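Local coordinates for Abbfa_003403 (PDB 4ZXH), which is a four-domain nonribosomal peptide synthetase that probably activates an amino acid, condenses it with a carrier-bound partner and releases the product through its thioesterase domain, at residues D114-F119 with Q396-L401; L419-D424 with Q429-M434. All blocks are in the same frame, centred on the assembly; numbering follows the deposited sequence.

Contact 1 of 2, residues D114-F119 with Q396-L401; sequences DTKQPF and QQEGQL. With PNS (4'-phosphopantetheine), chain B.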
loop_
_atom_site.group_PDB
_atom_site.type_symbol
_atom_site.label_atom_id
_atom_site.label_comp_id
_atom_site.label_asym_id
_atom_site.label_seq_id
_atom_site.Cartn_x
_atom_site.Cartn_y
_atom_site.Cartn_z
ATOM N N ASP A 114 4.687 -0.214 -30.050
ATOM C CA ASP A 114 5.921 0.458 -30.469
ATOM C C ASP A 114 6.101 1.847 -29.857
ATOM O O ASP A 114 7.187 2.187 -29.386
ATOM C CB ASP A 114 5.976 0.574 -31.987
ATOM C CG ASP A 114 6.456 -0.696 -32.651
ATOM O OD1 ASP A 114 6.601 -1.709 -31.937
ATOM O OD2 ASP A 114 6.704 -0.664 -33.884
ATOM N N THR A 115 5.040 2.650 -29.868
ATOM C CA THR A 115 5.109 4.016 -29.355
ATOM C C THR A 115 5.201 4.083 -27.828
ATOM O O THR A 115 5.547 5.121 -27.290
ATOM C CB THR A 115 3.885 4.863 -29.811
ATOM O OG1 THR A 115 2.677 4.340 -29.245
ATOM C CG2 THR A 115 3.771 4.892 -31.342
ATOM N N LYS A 116 4.889 2.992 -27.132
ATOM C CA LYS A 116 5.045 2.939 -25.670
ATOM C C LYS A 116 6.455 2.568 -25.196
ATOM O O LYS A 116 6.692 2.435 -23.992
ATOM C CB LYS A 116 4.042 1.951 -25.059
ATOM C CG LYS A 116 2.747 2.614 -24.700
ATOM C CD LYS A 116 1.585 1.648 -24.557
ATOM C CE LYS A 116 0.291 2.474 -24.666
ATOM N NZ LYS A 116 -0.945 1.651 -24.523
ATOM N N GLN A 117 7.385 2.369 -26.122
ATOM C CA GLN A 117 8.755 2.086 -25.713
ATOM C C GLN A 117 9.214 3.337 -24.992
ATOM O O GLN A 117 8.889 4.454 -25.396
ATOM C CB GLN A 117 9.641 1.723 -26.905
ATOM C CG GLN A 117 9.356 0.324 -27.455
ATOM C CD GLN A 117 9.613 0.157 -28.972
ATOM O OE1 GLN A 117 9.905 1.109 -29.705
ATOM N NE2 GLN A 117 9.475 -1.077 -29.438
ATOM N N PRO A 118 9.891 3.153 -23.867
ATOM C CA PRO A 118 10.131 4.270 -22.955
ATOM C C PRO A 118 11.299 5.111 -23.411
ATOM O O PRO A 118 12.123 4.590 -24.143
ATOM C CB PRO A 118 10.448 3.568 -21.618
ATOM C CG PRO A 118 11.056 2.287 -22.018
ATOM C CD PRO A 118 10.352 1.874 -23.313
ATOM N N PHE A 119 11.368 6.366 -22.977
ATOM C CA PHE A 119 12.513 7.219 -23.267
ATOM C C PHE A 119 13.475 7.272 -22.080
ATOM O O PHE A 119 13.057 7.173 -20.938
ATOM C CB PHE A 119 12.064 8.650 -23.593
ATOM C CG PHE A 119 11.341 8.796 -24.907
ATOM C CD1 PHE A 119 12.027 9.192 -26.054
ATOM C CD2 PHE A 119 9.971 8.588 -24.990
ATOM C CE1 PHE A 119 11.369 9.343 -27.253
ATOM C CE2 PHE A 119 9.305 8.738 -26.185
ATOM C CZ PHE A 119 10.002 9.114 -27.321
ATOM N N GLN A 396 -2.908 6.273 -26.289
ATOM C CA GLN A 396 -1.684 6.963 -25.888
ATOM C C GLN A 396 -1.839 7.710 -24.554
ATOM O O GLN A 396 -2.955 7.958 -24.084
ATOM C CB GLN A 396 -1.231 7.922 -27.001
ATOM C CG GLN A 396 -2.241 8.960 -27.406
ATOM C CD GLN A 396 -1.975 10.272 -26.711
ATOM O OE1 GLN A 396 -0.878 10.840 -26.826
ATOM N NE2 GLN A 396 -2.956 10.743 -25.939
ATOM N N GLN A 397 -0.701 8.063 -23.962
ATOM C CA GLN A 397 -0.621 8.566 -22.583
ATOM C C GLN A 397 -1.556 7.822 -21.616
ATOM O O GLN A 397 -2.502 8.398 -21.065
ATOM C CB GLN A 397 -0.935 10.067 -22.494
ATOM C CG GLN A 397 -0.474 10.935 -23.664
ATOM C CD GLN A 397 -0.221 12.401 -23.328
ATOM O OE1 GLN A 397 -0.473 12.865 -22.229
ATOM N NE2 GLN A 397 0.138 13.155 -24.345
ATOM N N GLU A 398 -1.297 6.547 -21.394
ATOM C CA GLU A 398 -2.129 5.805 -20.460
ATOM C C GLU A 398 -1.401 5.543 -19.148
ATOM O O GLU A 398 -0.210 5.218 -19.140
ATOM C CB GLU A 398 -2.600 4.497 -21.093
ATOM C CG GLU A 398 -3.510 4.739 -22.262
ATOM C CD GLU A 398 -3.876 3.477 -23.011
ATOM O OE1 GLU A 398 -3.019 2.572 -23.101
ATOM O OE2 GLU A 398 -5.009 3.413 -23.552
ATOM N N GLY A 399 -2.121 5.713 -18.042
ATOM C CA GLY A 399 -1.615 5.368 -16.727
ATOM C C GLY A 399 -0.946 6.493 -15.960
ATOM O O GLY A 399 -0.081 6.252 -15.111
ATOM N N GLN A 400 -1.331 7.725 -16.249
ATOM C CA GLN A 400 -0.785 8.846 -15.508
ATOM C C GLN A 400 -1.377 8.883 -14.123
ATOM O O GLN A 400 -0.660 9.085 -13.141
ATOM C CB GLN A 400 -1.062 10.162 -16.225
ATOM C CG GLN A 400 -0.231 10.340 -17.466
ATOM C CD GLN A 400 -0.669 11.539 -18.252
ATOM O OE1 GLN A 400 -1.595 12.247 -17.843
ATOM N NE2 GLN A 400 0.003 11.793 -19.387
ATOM N N LEU A 401 -2.692 8.671 -14.058
ATOM C CA LEU A 401 -3.439 8.722 -12.810
ATOM C C LEU A 401 -4.266 7.466 -12.617
ATOM O O LEU A 401 -4.142 6.524 -13.387
ATOM C CB LEU A 401 -4.334 9.950 -12.784
ATOM C CG LEU A 401 -3.623 11.303 -12.866
ATOM C CD1 LEU A 401 -4.673 12.412 -12.919
ATOM C CD2 LEU A 401 -2.664 11.485 -11.677
HETATM O O23 PNS B . 7.093 13.593 -4.363
HETATM P P24 PNS B . 7.869 14.771 -4.891
HETATM O O25 PNS B . 8.192 15.897 -3.947
HETATM O O27 PNS B . 6.962 15.369 -6.084
HETATM C C28 PNS B . 6.537 14.536 -7.157
HETATM C C29 PNS B . 5.762 15.378 -8.154
HETATM C C30 PNS B . 6.716 16.494 -8.584
HETATM C C31 PNS B . 4.521 15.956 -7.472
HETATM C C32 PNS B . 5.314 14.496 -9.329
HETATM O O33 PNS B . 4.777 13.285 -8.773
HETATM C C34 PNS B . 4.304 15.223 -10.197
HETATM O O35 PNS B . 4.578 16.265 -10.789
HETATM N N36 PNS B . 3.092 14.700 -10.322
HETATM C C37 PNS B . 2.055 15.323 -11.128
HETATM C C38 PNS B . 1.649 14.323 -12.211
HETATM C C39 PNS B . 1.251 15.061 -13.452
HETATM O O40 PNS B . 1.841 16.076 -13.792
HETATM N N41 PNS B . 0.236 14.512 -14.103
HETATM C C42 PNS B . -0.386 14.962 -15.325
HETATM C C43 PNS B . -1.655 14.134 -15.345
HETATM S S44 PNS B . -2.978 15.157 -14.684
#

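Contact 2 of 2, residues L419-D424 with Q429-M434; sequences LKYNTD and QSAENM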
loop_
_atom_site.group_PDB
_atom_site.type_symbol
_atom_site.label_atom_id
_atom_site.label_comp_id
_atom_site.label_asym_id
_atom_site.label_seq_id
_atom_site.Cartn_x
_atom_site.Cartn_y
_atom_site.Cartn_z
ATOM N N LEU A 419 -12.351 8.036 -21.358
ATOM C CA LEU A 419 -12.066 7.697 -19.970
ATOM C C LEU A 419 -10.808 6.838 -19.911
ATOM O O LEU A 419 -10.783 5.710 -20.401
ATOM C CB LEU A 419 -13.237 6.964 -19.301
ATOM C CG LEU A 419 -13.004 6.711 -17.792
ATOM C CD1 LEU A 419 -13.086 7.979 -16.967
ATOM C CD2 LEU A 419 -13.963 5.688 -17.245
ATOM N N LYS A 420 -9.756 7.388 -19.327
ATOM C CA LYS A 420 -8.527 6.635 -19.111
ATOM C C LYS A 420 -8.525 6.106 -17.706
ATOM O O LYS A 420 -8.870 6.833 -16.769
ATOM C CB LYS A 420 -7.311 7.512 -19.351
ATOM C CG LYS A 420 -7.220 7.940 -20.807
ATOM C CD LYS A 420 -5.882 8.484 -21.057
ATOM C CE LYS A 420 -5.726 8.940 -22.451
ATOM N NZ LYS A 420 -4.449 9.702 -22.499
ATOM N N TYR A 421 -8.149 4.839 -17.557
ATOM C CA TYR A 421 -8.204 4.164 -16.263
ATOM C C TYR A 421 -7.029 3.221 -16.074
ATOM O O TYR A 421 -6.568 2.571 -17.017
ATOM C CB TYR A 421 -9.515 3.395 -16.112
ATOM C CG TYR A 421 -9.701 2.262 -17.097
ATOM C CD1 TYR A 421 -10.140 2.499 -18.400
ATOM C CD2 TYR A 421 -9.457 0.949 -16.725
ATOM C CE1 TYR A 421 -10.311 1.446 -19.313
ATOM C CE2 TYR A 421 -9.635 -0.107 -17.625
ATOM C CZ TYR A 421 -10.060 0.142 -18.911
ATOM O OH TYR A 421 -10.227 -0.918 -19.789
ATOM N N ASN A 422 -6.554 3.156 -14.839
ATOM C CA ASN A 422 -5.436 2.305 -14.452
ATOM C C ASN A 422 -5.878 0.837 -14.370
ATOM O O ASN A 422 -6.716 0.497 -13.530
ATOM C CB ASN A 422 -4.900 2.817 -13.113
ATOM C CG ASN A 422 -3.669 2.089 -12.634
ATOM O OD1 ASN A 422 -3.527 0.871 -12.793
ATOM N ND2 ASN A 422 -2.772 2.838 -12.004
ATOM N N THR A 423 -5.320 -0.027 -15.217
ATOM C CA THR A 423 -5.763 -1.426 -15.299
ATOM C C THR A 423 -5.271 -2.344 -14.163
ATOM O O THR A 423 -5.538 -3.550 -14.170
ATOM C CB THR A 423 -5.335 -2.080 -16.627
ATOM O OG1 THR A 423 -3.909 -2.013 -16.764
ATOM C CG2 THR A 423 -5.971 -1.387 -17.773
ATOM N N ASP A 424 -4.550 -1.793 -13.199
ATOM C CA ASP A 424 -4.201 -2.566 -12.008
ATOM C C ASP A 424 -5.228 -2.318 -10.902
ATOM O O ASP A 424 -5.261 -3.020 -9.898
ATOM C CB ASP A 424 -2.789 -2.226 -11.511
ATOM C CG ASP A 424 -1.691 -2.856 -12.367
ATOM O OD1 ASP A 424 -1.990 -3.714 -13.225
ATOM O OD2 ASP A 424 -0.510 -2.499 -12.165
ATOM N N GLN A 429 -14.841 -3.774 -17.414
ATOM C CA GLN A 429 -16.264 -3.712 -17.119
ATOM C C GLN A 429 -16.595 -2.516 -16.226
ATOM O O GLN A 429 -17.611 -1.851 -16.428
ATOM C CB GLN A 429 -16.715 -5.013 -16.472
ATOM C CG GLN A 429 -18.142 -5.382 -16.796
ATOM C CD GLN A 429 -18.413 -6.870 -16.618
ATOM O OE1 GLN A 429 -17.535 -7.630 -16.189
ATOM N NE2 GLN A 429 -19.628 -7.297 -16.969
ATOM N N SER A 430 -15.727 -2.241 -15.255
ATOM C CA SER A 430 -15.887 -1.081 -14.378
ATOM C C SER A 430 -15.713 0.236 -15.117
ATOM O O SER A 430 -16.363 1.228 -14.791
ATOM C CB SER A 430 -14.888 -1.137 -13.224
ATOM O OG SER A 430 -15.230 -2.164 -12.313
ATOM N N ALA A 431 -14.819 0.259 -16.099
ATOM C CA ALA A 431 -14.635 1.472 -16.877
ATOM C C ALA A 431 -15.915 1.750 -17.636
ATOM O O ALA A 431 -16.417 2.879 -17.623
ATOM C CB ALA A 431 -13.460 1.344 -17.817
ATOM N N GLU A 432 -16.457 0.707 -18.268
ATOM C CA GLU A 432 -17.697 0.836 -19.024
ATOM C C GLU A 432 -18.786 1.385 -18.116
ATOM O O GLU A 432 -19.486 2.334 -18.476
ATOM C CB GLU A 432 -18.103 -0.497 -19.657
ATOM C CG GLU A 432 -19.421 -0.444 -20.429
ATOM C CD GLU A 432 -19.375 0.422 -21.700
ATOM O OE1 GLU A 432 -18.292 0.568 -22.313
ATOM O OE2 GLU A 432 -20.436 0.974 -22.076
ATOM N N ASN A 433 -18.879 0.829 -16.916
ATOM C CA ASN A 433 -19.810 1.317 -15.905
ATOM C C ASN A 433 -19.671 2.781 -15.512
ATOM O O ASN A 433 -20.680 3.481 -15.403
ATOM C CB ASN A 433 -19.683 0.497 -14.637
ATOM C CG ASN A 433 -20.908 0.572 -13.803
ATOM O OD1 ASN A 433 -22.021 0.442 -14.313
ATOM N ND2 ASN A 433 -20.731 0.911 -12.528
ATOM N N MET A 434 -18.439 3.222 -15.249
ATOM C CA MET A 434 -18.184 4.626 -14.954
ATOM C C MET A 434 -18.644 5.517 -16.104
ATOM O O MET A 434 -19.197 6.595 -15.873
ATOM C CB MET A 434 -16.702 4.857 -14.663
ATOM C CG MET A 434 -16.311 4.651 -13.209
ATOM S SD MET A 434 -14.560 4.926 -12.826
ATOM C CE MET A 434 -13.874 3.343 -13.294
#

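Contact 1 of 2, residues D114-F119 with Q396-L401
Lys116 and Glu398 join two backbone segments that stay well apart. Lys116 lies just past the C-terminal end of helix 104-115, and Glu398 lies in the loop from strand 387-391 to strand 403-411. The closest CA approach of the two segments, between Lys116 and Gln396, is 7.8 Å. The contact itself is made by the ends of Lys116 and Glu398. Both segments belong to the condensation domain, of the CoA-dependent acyltransferase clan. The loop carries the chain from strand 387-391, in the six-stranded sheet, back to strand 403-411 in the four-stranded one. That path is consistent with the exchange between the two lobes of condensation domains. At the backbone angles of Gly399 a CB would be jammed against the carbonyl O of Glu398.

Lys116 NZ forms a salt bridge to Glu398 OE1, 2.7 Å away. Lys116 reaches it with an extended chain beyond CG. Glu398 places its CG beside its own backbone N (chi1 -65°) and is also extended. The ammonium group comes from above the carboxylate plane, 35° out of it. The other oxygen, OE2, makes a salt bridge to Arg395 NE and a hydrogen bond with Ser231 OG. Two positive groups and a hydroxyl therefore hold this carboxylate, which would favour its charged form.

Further along, Gln400 NE2 makes a weak hydrogen bond to Gln397 OE1. The loop then reaches the 4'-phosphopantetheine arm, where Leu401 CD1 lies 3.7 Å from the thiol sulfur S44.

Contact 2 of 2, residues L419-D424 with Q429-M434
Ala431 sets its methyl over one face of the Tyr421 ring. The CB atom of Ala431 is 3.6 Å from the centroid of the Tyr421 ring, and that line is 16° off the ring normal. This is a CH-pi contact. The methyl sits toward the rim, with CE1 and CD1 of Tyr421 as its nearest ring atoms. The ring gets there because Tyr421 CG lies between the backbone N and the carbonyl carbon (chi1 64°). At the ring edge, in its plane, is the carbonyl oxygen of Leu419.

Leu419 works beside it through one branch. Its CD2 atom lies 3.9 Å from Met434 CB, and the two side chains cross at about a right angle. The same methyl also packs against the backbone oxygen of Ala431. No hydrogen bond links the two segments, and all four touching residues are buried.

Past the tyrosine, Asn422 OD1 accepts from Asp424 N at 2.9 Å, an Asx turn. The axes of the short segments 419-422 and 429-434 pass 9.5 Å apart at 144°, nearer antiparallel than parallel, so the chain doubles back. Helix 428-447 packs on a face of the four-stranded sheet, one strand-to-helix step of the layered alpha/beta fold of condensation domains.

Overall arrangement
Both contacts lie within the condensation domain, and their centres are about 17 Å apart. They come in series along the chain: contact 1 closes at Leu401, and contact 2 opens at Leu419. Strand 403-411 runs between them and pairs with strand 414-422 in one four-stranded sheet. The contacts meet directly: Lys420 NZ probably hydrogen-bonds to Gln396 O and Gln397 O, and it forms a salt bridge with Glu406. Contact 1 thus ties the loop that holds 396-401 to the end of helix 104-115, while contact 2 backs the neighbouring sheet with a helix. The phosphopantetheine arm brings its thiol end to Gln400 and Leu401 of this loop, so contact 1 lies beside the route by which the carrier presents its arm to the condensation domain.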